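Local coordinates for protein ubiquitin-like-conjugating enzyme ATG10 (PDB 4EBR) that acts as the E2-like enzyme of autophagy that catalyses conjugation of the ubiquitin-like protein ATG12 to ATG5, at the interface of chains A and B. Sequence-based numbering; all coordinates share one arbitrary frame. Chains: chain A/B, Ubiquitin-like-conjugating enzyme ATG10.

Contact 1: the interface of chains A and B. Residues chain A 121-124; chain B 118-120.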
ATOM      1  N   ILE A 121       2.048   0.951  -6.002  1.00 44.13           N
ATOM      2  CA  ILE A 121       2.860   0.066  -6.789  1.00 44.78           C
ATOM      3  C   ILE A 121       3.574  -0.791  -5.779  1.00 46.33           C
ATOM      4  O   ILE A 121       4.014  -0.298  -4.744  1.00 46.36           O
ATOM      5  CB  ILE A 121       3.864   0.882  -7.614  1.00 49.38           C
ATOM      6  CG1 ILE A 121       3.127   1.697  -8.687  1.00 51.22           C
ATOM      7  CG2 ILE A 121       4.908   0.010  -8.228  1.00 49.00           C
ATOM      8  CD1 ILE A 121       2.855   3.169  -8.262  1.00 70.70           C
ATOM      9  N   ILE A 122       3.647  -2.087  -6.047  1.00 46.89           N
ATOM     10  CA  ILE A 122       4.320  -3.007  -5.143  1.00 48.75           C
ATOM     11  C   ILE A 122       5.478  -3.670  -5.868  1.00 47.26           C
ATOM     12  O   ILE A 122       5.308  -4.200  -6.966  1.00 47.92           O
ATOM     13  CB  ILE A 122       3.361  -4.091  -4.620  1.00 49.51           C
ATOM     14  CG1 ILE A 122       2.279  -3.465  -3.736  1.00 51.12           C
ATOM     15  CG2 ILE A 122       4.129  -5.158  -3.855  1.00 48.83           C
ATOM     16  CD1 ILE A 122       1.148  -4.410  -3.396  1.00 54.45           C
ATOM     17  N   ASN A 123       6.657  -3.641  -5.258  1.00 46.58           N
ATOM     18  CA  ASN A 123       7.811  -4.242  -5.888  1.00 49.01           C
ATOM     19  C   ASN A 123       8.128  -5.601  -5.273  1.00 51.53           C
ATOM     20  O   ASN A 123       8.389  -5.708  -4.073  1.00 50.17           O
ATOM     21  CB  ASN A 123       9.005  -3.306  -5.766  1.00 52.37           C
ATOM     22  CG  ASN A 123      10.207  -3.793  -6.547  1.00 61.82           C
ATOM     23  OD1 ASN A 123      10.959  -4.667  -6.086  1.00 62.62           O
ATOM     24  ND2 ASN A 123      10.407  -3.219  -7.745  1.00 66.24           N
ATOM     25  N   LEU A 124       8.050  -6.634  -6.099  1.00 53.79           N
ATOM     26  CA  LEU A 124       8.431  -7.955  -5.661  1.00 56.86           C
ATOM     27  C   LEU A 124       9.736  -8.280  -6.352  1.00 58.85           C
ATOM     28  O   LEU A 124       9.804  -8.363  -7.578  1.00 58.24           O
ATOM     29  CB  LEU A 124       7.361  -8.978  -6.036  1.00 58.96           C
ATOM     30  CG  LEU A 124       5.996  -8.809  -5.365  1.00 65.38           C
ATOM     31  CD1 LEU A 124       4.981  -9.775  -5.959  1.00 65.53           C
ATOM     32  CD2 LEU A 124       6.108  -9.002  -3.861  1.00 67.54           C
TER
ATOM     33  N   LEU B 118       5.849  -5.375   2.252  1.00 89.41           N
ATOM     34  CA  LEU B 118       6.324  -5.332   0.878  1.00 89.16           C
ATOM     35  C   LEU B 118       6.660  -3.896   0.482  1.00 89.14           C
ATOM     36  O   LEU B 118       6.107  -2.945   1.041  1.00 87.94           O
ATOM     37  CB  LEU B 118       5.289  -5.931  -0.072  1.00 85.87           C
ATOM     38  CG  LEU B 118       4.975  -7.419   0.126  1.00 86.22           C
ATOM     39  CD1 LEU B 118       3.979  -7.941  -0.910  1.00 81.68           C
ATOM     40  CD2 LEU B 118       6.258  -8.243   0.102  1.00 91.68           C
ATOM     41  N   ASP B 119       7.602  -3.748  -0.443  1.00 89.33           N
ATOM     42  CA  ASP B 119       8.018  -2.422  -0.858  1.00 87.53           C
ATOM     43  C   ASP B 119       6.792  -1.781  -1.464  1.00 76.56           C
ATOM     44  O   ASP B 119       6.060  -2.420  -2.219  1.00 75.30           O
ATOM     45  CB  ASP B 119       9.142  -2.506  -1.890  1.00 97.25           C
ATOM     46  CG  ASP B 119      10.493  -2.778  -1.258  1.00106.46           C
ATOM     47  OD1 ASP B 119      10.601  -2.686  -0.017  1.00108.31           O
ATOM     48  OD2 ASP B 119      11.448  -3.083  -2.003  1.00109.67           O
ATOM     49  N   THR B 120       6.554  -0.520  -1.131  1.00 69.29           N
ATOM     50  CA  THR B 120       5.342   0.114  -1.575  1.00 62.77           C
ATOM     51  C   THR B 120       5.557   1.560  -1.944  1.00 63.31           C
ATOM     52  O   THR B 120       5.799   2.416  -1.102  1.00 65.84           O
ATOM     53  CB  THR B 120       4.298   0.025  -0.479  1.00 59.59           C
ATOM     54  OG1 THR B 120       4.054  -1.349  -0.206  1.00 59.11           O
ATOM     55  CG2 THR B 120       3.015   0.651  -0.916  1.00 59.38           C
TER

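Contact 2: the interface of chains A and B. Residues chain A 116, 133, 135-136; chain B 73-74.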
ATOM      1  N   LEU A 116     -10.106   2.634  -5.201  1.00 97.53           N
ATOM      2  CA  LEU A 116     -10.120   3.439  -3.984  1.00 93.41           C
ATOM      3  C   LEU A 116      -8.695   3.756  -3.569  1.00 89.65           C
ATOM      4  O   LEU A 116      -7.776   2.967  -3.816  1.00 90.21           O
ATOM      5  CB  LEU A 116     -10.880   2.715  -2.863  1.00 92.55           C
ATOM      6  CG  LEU A 116     -11.069   3.349  -1.464  1.00 91.70           C
ATOM      7  CD1 LEU A 116     -11.425   4.845  -1.496  1.00 92.64           C
ATOM      8  CD2 LEU A 116     -12.103   2.557  -0.641  1.00 92.18           C
ATOM      9  N   HIS A 133      -7.438  -2.189  -5.463  1.00 55.40           N
ATOM     10  CA  HIS A 133      -8.469  -2.049  -4.443  1.00 59.44           C
ATOM     11  C   HIS A 133      -9.745  -1.458  -5.009  1.00 62.12           C
ATOM     12  O   HIS A 133      -9.939  -0.246  -4.952  1.00 65.94           O
ATOM     13  CB  HIS A 133      -7.995  -1.119  -3.333  1.00 65.32           C
ATOM     14  CG  HIS A 133      -6.878  -1.674  -2.514  1.00 69.97           C
ATOM     15  ND1 HIS A 133      -5.635  -1.080  -2.459  1.00 72.66           N
ATOM     16  CD2 HIS A 133      -6.820  -2.754  -1.697  1.00 71.81           C
ATOM     17  CE1 HIS A 133      -4.855  -1.777  -1.650  1.00 73.50           C
ATOM     18  NE2 HIS A 133      -5.546  -2.800  -1.177  1.00 72.92           N
ATOM     19  N   CYS A 135     -12.446  -1.488  -3.611  1.00 76.56           N
ATOM     20  CA  CYS A 135     -13.106  -0.877  -2.455  1.00 80.65           C
ATOM     21  C   CYS A 135     -12.508  -1.318  -1.130  1.00 81.08           C
ATOM     22  O   CYS A 135     -11.541  -2.086  -1.093  1.00 82.26           O
ATOM     23  CB  CYS A 135     -14.570  -1.274  -2.441  1.00 83.15           C
ATOM     24  SG  CYS A 135     -14.724  -3.025  -2.627  1.00 84.98           S
ATOM     25  N   ASP A 136     -13.091  -0.838  -0.035  1.00 81.62           N
ATOM     26  CA  ASP A 136     -12.733  -1.293   1.306  1.00 78.40           C
ATOM     27  C   ASP A 136     -13.247  -2.713   1.550  1.00 70.49           C
ATOM     28  O   ASP A 136     -14.272  -3.107   0.994  1.00 68.96           O
ATOM     29  CB  ASP A 136     -13.293  -0.341   2.364  1.00 87.08           C
ATOM     30  CG  ASP A 136     -13.372  -0.977   3.738  1.00 93.71           C
ATOM     31  OD1 ASP A 136     -12.531  -1.852   4.038  1.00100.23           O
ATOM     32  OD2 ASP A 136     -14.273  -0.603   4.517  1.00 92.42           O
TER
ATOM     33  N   LYS B  73      -8.030   5.307   3.103  1.00 45.68           N
ATOM     34  CA  LYS B  73      -9.442   4.971   3.139  1.00 52.72           C
ATOM     35  C   LYS B  73      -9.679   3.487   2.862  1.00 53.72           C
ATOM     36  O   LYS B  73     -10.736   2.961   3.193  1.00 56.56           O
ATOM     37  CB  LYS B  73     -10.238   5.860   2.188  1.00 58.64           C
ATOM     38  CG  LYS B  73     -10.364   7.293   2.689  1.00 62.33           C
ATOM     39  CD  LYS B  73     -11.046   8.190   1.669  1.00 67.59           C
ATOM     40  CE  LYS B  73     -10.860   9.660   2.018  1.00 69.93           C
ATOM     41  NZ  LYS B  73     -11.339  10.563   0.926  1.00 75.92           N
ATOM     42  N   VAL B  74      -8.693   2.804   2.282  1.00 50.65           N
ATOM     43  CA  VAL B  74      -8.824   1.362   2.085  1.00 52.51           C
ATOM     44  C   VAL B  74      -8.539   0.573   3.350  1.00 49.30           C
ATOM     45  O   VAL B  74      -9.205  -0.417   3.603  1.00 55.55           O
ATOM     46  CB  VAL B  74      -7.952   0.823   0.925  1.00 55.10           C
ATOM     47  CG1 VAL B  74      -8.609   1.096  -0.385  1.00 57.42           C
ATOM     48  CG2 VAL B  74      -6.655   1.507   0.917  1.00 57.48           C
TER

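Contact 3: the interface of chains A and B. Residues chain A 75, 77, 79, 133, 135; chain B 74-75.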
ATOM      1  N   TYR A  75      -1.252  -4.736   7.235  1.00 41.07           N
ATOM      2  CA  TYR A  75      -2.651  -4.393   7.415  1.00 41.07           C
ATOM      3  C   TYR A  75      -3.570  -5.535   7.864  1.00 40.10           C
ATOM      4  O   TYR A  75      -4.748  -5.292   8.148  1.00 39.64           O
ATOM      5  CB  TYR A  75      -3.206  -3.774   6.125  1.00 39.74           C
ATOM      6  CG  TYR A  75      -2.497  -2.529   5.686  1.00 40.23           C
ATOM      7  CD1 TYR A  75      -2.468  -1.398   6.497  1.00 40.91           C
ATOM      8  CD2 TYR A  75      -1.851  -2.469   4.451  1.00 42.75           C
ATOM      9  CE1 TYR A  75      -1.797  -0.242   6.102  1.00 40.41           C
ATOM     10  CE2 TYR A  75      -1.170  -1.308   4.048  1.00 38.25           C
ATOM     11  CZ  TYR A  75      -1.163  -0.200   4.874  1.00 41.34           C
ATOM     12  OH  TYR A  75      -0.507   0.952   4.487  1.00 44.71           O
ATOM     13  N   GLU A  77      -4.820  -7.943   5.955  1.00 44.77           N
ATOM     14  CA  GLU A  77      -5.832  -8.020   4.928  1.00 42.40           C
ATOM     15  C   GLU A  77      -5.171  -8.624   3.703  1.00 42.47           C
ATOM     16  O   GLU A  77      -3.938  -8.542   3.544  1.00 42.48           O
ATOM     17  CB  GLU A  77      -6.356  -6.624   4.607  1.00 42.37           C
ATOM     18  CG  GLU A  77      -7.373  -6.124   5.596  1.00 47.94           C
ATOM     19  CD  GLU A  77      -8.017  -4.800   5.172  1.00 53.31           C
ATOM     20  OE1 GLU A  77      -8.178  -3.917   6.055  1.00 55.48           O
ATOM     21  OE2 GLU A  77      -8.364  -4.651   3.969  1.00 51.99           O
ATOM     22  N   LEU A  79      -4.063  -8.897  -0.215  1.00 44.98           N
ATOM     23  CA  LEU A  79      -3.677  -7.931  -1.223  1.00 44.80           C
ATOM     24  C   LEU A  79      -3.786  -8.599  -2.579  1.00 45.02           C
ATOM     25  O   LEU A  79      -3.239  -9.683  -2.784  1.00 46.35           O
ATOM     26  CB  LEU A  79      -2.247  -7.446  -0.985  1.00 48.87           C
ATOM     27  CG  LEU A  79      -2.077  -6.291   0.005  1.00 54.45           C
ATOM     28  CD1 LEU A  79      -2.464  -6.726   1.409  1.00 58.63           C
ATOM     29  CD2 LEU A  79      -0.651  -5.763  -0.025  1.00 56.25           C
ATOM     30  N   HIS A 133      -7.438  -2.189  -5.463  1.00 55.40           N
ATOM     31  CA  HIS A 133      -8.469  -2.049  -4.443  1.00 59.44           C
ATOM     32  C   HIS A 133      -9.745  -1.458  -5.009  1.00 62.12           C
ATOM     33  O   HIS A 133      -9.939  -0.246  -4.952  1.00 65.94           O
ATOM     34  CB  HIS A 133      -7.995  -1.119  -3.333  1.00 65.32           C
ATOM     35  CG  HIS A 133      -6.878  -1.674  -2.514  1.00 69.97           C
ATOM     36  ND1 HIS A 133      -5.635  -1.080  -2.459  1.00 72.66           N
ATOM     37  CD2 HIS A 133      -6.820  -2.754  -1.697  1.00 71.81           C
ATOM     38  CE1 HIS A 133      -4.855  -1.777  -1.650  1.00 73.50           C
ATOM     39  NE2 HIS A 133      -5.546  -2.800  -1.177  1.00 72.92           N
ATOM     40  N   CYS A 135     -12.446  -1.488  -3.611  1.00 76.56           N
ATOM     41  CA  CYS A 135     -13.106  -0.877  -2.455  1.00 80.65           C
ATOM     42  C   CYS A 135     -12.508  -1.318  -1.130  1.00 81.08           C
ATOM     43  O   CYS A 135     -11.541  -2.086  -1.093  1.00 82.26           O
ATOM     44  CB  CYS A 135     -14.570  -1.274  -2.441  1.00 83.15           C
ATOM     45  SG  CYS A 135     -14.724  -3.025  -2.627  1.00 84.98           S
TER
ATOM     46  N   VAL B  74      -8.693   2.804   2.282  1.00 50.65           N
ATOM     47  CA  VAL B  74      -8.824   1.362   2.085  1.00 52.51           C
ATOM     48  C   VAL B  74      -8.539   0.573   3.350  1.00 49.30           C
ATOM     49  O   VAL B  74      -9.205  -0.417   3.603  1.00 55.55           O
ATOM     50  CB  VAL B  74      -7.952   0.823   0.925  1.00 55.10           C
ATOM     51  CG1 VAL B  74      -8.609   1.096  -0.385  1.00 57.42           C
ATOM     52  CG2 VAL B  74      -6.655   1.507   0.917  1.00 57.48           C
ATOM     53  N   TYR B  75      -7.521   0.965   4.115  1.00 41.05           N
ATOM     54  CA  TYR B  75      -7.156   0.211   5.319  1.00 38.62           C
ATOM     55  C   TYR B  75      -7.651   0.807   6.633  1.00 39.99           C
ATOM     56  O   TYR B  75      -7.479   0.200   7.695  1.00 40.35           O
ATOM     57  CB  TYR B  75      -5.636  -0.018   5.382  1.00 34.40           C
ATOM     58  CG  TYR B  75      -5.145  -0.796   4.215  1.00 33.97           C
ATOM     59  CD1 TYR B  75      -5.558  -2.114   4.016  1.00 33.81           C
ATOM     60  CD2 TYR B  75      -4.310  -0.212   3.268  1.00 34.42           C
ATOM     61  CE1 TYR B  75      -5.136  -2.837   2.903  1.00 40.41           C
ATOM     62  CE2 TYR B  75      -3.881  -0.933   2.136  1.00 35.32           C
ATOM     63  CZ  TYR B  75      -4.285  -2.242   1.974  1.00 40.43           C
ATOM     64  OH  TYR B  75      -3.870  -2.942   0.866  1.00 46.49           O
TER
HETATM   65  O   HOH W   1      -9.741  -2.951   2.577  1.00 46.05           O
HETATM   66  O   HOH W   2      -6.330  -2.749   8.246  1.00 47.40           O

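Contact 1: the interface of chains A and B
A:Ile122 and A:Asn123 of one chain pair with B:Thr120 and B:Asp119 of the other as antiparallel beta bridges. The polar link is thin. The backbone N of A:Asn123 donates a weak hydrogen bond to the backbone O of B:Asp119, at 3.3 Å. Within chain B, the hydroxyl OG1 of B:Thr120 turns back and bonds to the carbonyl O of B:Leu118 at 2.9 Å. The hydroxyl sits above the carbonyl plane, 53° out of it. OG1 lies anti to its own carbonyl carbon (chi1 -60°), which turns the hydroxyl toward B:Leu118. A valine here would probably leave the carbonyl of B:Leu118 without this partner and the start of the strand less firmly held.

Apolar contacts flank the bridge. B:Leu118 meets A:Leu124 tip to tip, CD1 to CD2 at 3.8 Å. Its CB also lies 4.0 Å from the CG2 branch of A:Ile122. B:Leu118 crosses both A:Leu124 and A:Ile122 obliquely. The CB atoms of A:Asn123 and B:Asp119 touch at 4.0 Å, but B:Asp119 is poorly ordered.

ATG10 forms homooligomers, so this pairing may belong to a biological dimer. The site joins strand 119-124 of each chain. B:Leu118 lies in the loop just before its strand.

Contact 2: the interface of chains A and B
B:Val74 pushes its CG1 methyl against A:Leu116, and the two side chains run past each other in opposite directions. CG1 of B:Val74 comes within 3.5 Å of CG of A:Leu116. It also touches CB and the CD2 methyl of that leucine, so one methyl meets much of the side chain. CG of A:Leu116 is anti to the backbone N (chi1 -179°), and the branch reaches toward chain B.

A:His133 approaches B:Val74 at about a right angle. CB of A:His133 lies 3.7 Å from CG1 of B:Val74, and CG of the imidazole follows at 3.9 Å. The same methyl is thus shared by the leucine and the base of the histidine side chain.

B:Lys73 crosses A:Leu116 at about a right angle. The CD1 methyl of the leucine meets CB of the lysine at 4.0 Å. The rest of the lysine chain is extended, and the contact rests on its base.

The patch is apolar packing between loops. It borders A:Cys135, the active-site cysteine that carries the glycyl thioester intermediate. Its backbone O faces B:Val74 while its SG points away; whether the partner affects the cysteine the structure alone does not show. The carboxylate OD1 of A:Asp136 comes no nearer than 3.6 Å to the backbone O of B:Val74.

Contact 3: the interface of chains A and B
A:Tyr75 and B:Tyr75 have nearly the same first and second torsions. In each, CG is anti to the carbonyl carbon (chi1 near -60° in both), and together the two torsions bring the rings face to face. They stack with centroids 3.6 Å apart and planes 5° from parallel. CD2 of each ring lies over the centre of the other.

NE2 of A:His133 donates a hydrogen bond to the phenol OH of B:Tyr75 at 2.6 Å. The bond is bent, 119° at the hydrogen, and the OH is tilted from the imidazole plane. The two rings are nearly perpendicular, edge to face.

CD, the carboxylate carbon of A:Glu77, lies in plane at the edge of the B:Tyr75 ring, 3.8 Å from CD1, with the carboxylate twisted well away from the ring plane. Waters extend its reach. Water 1 links OE2 of A:Glu77, at 2.6 Å, to the backbone O of B:Val74, at 2.8 Å. Water 2 joins OE1 to the backbone O of both tyrosines. CG of A:Leu79 packs near the phenol OH of B:Tyr75, 3.9 Å away.

Both tyrosines lie in the loop between strands 63-72 and 77-90. A:Glu77 opens the latter strand, while A:His133 sits in a loop close to the active-site A:Cys135.

Contact 2 and contact 3 form one continuous patch. The centres of their C-alpha atoms are about 6 Å apart, and they share A:His133, A:Cys135 and B:Val74. Contact 1 stands apart, with its centre about 17 Å from that of contact 2 and 14 Å from that of contact 3. It is also about 18 Å from the active-site A:Cys135. The paired strands thus lie away from the catalytic cysteine, while residues 73-75 of the partner's loop lie beside it. Each contact has a symmetry twin, so the assembly would place both active sites near the interface of the deposited pair, which may correspond to the homooligomer.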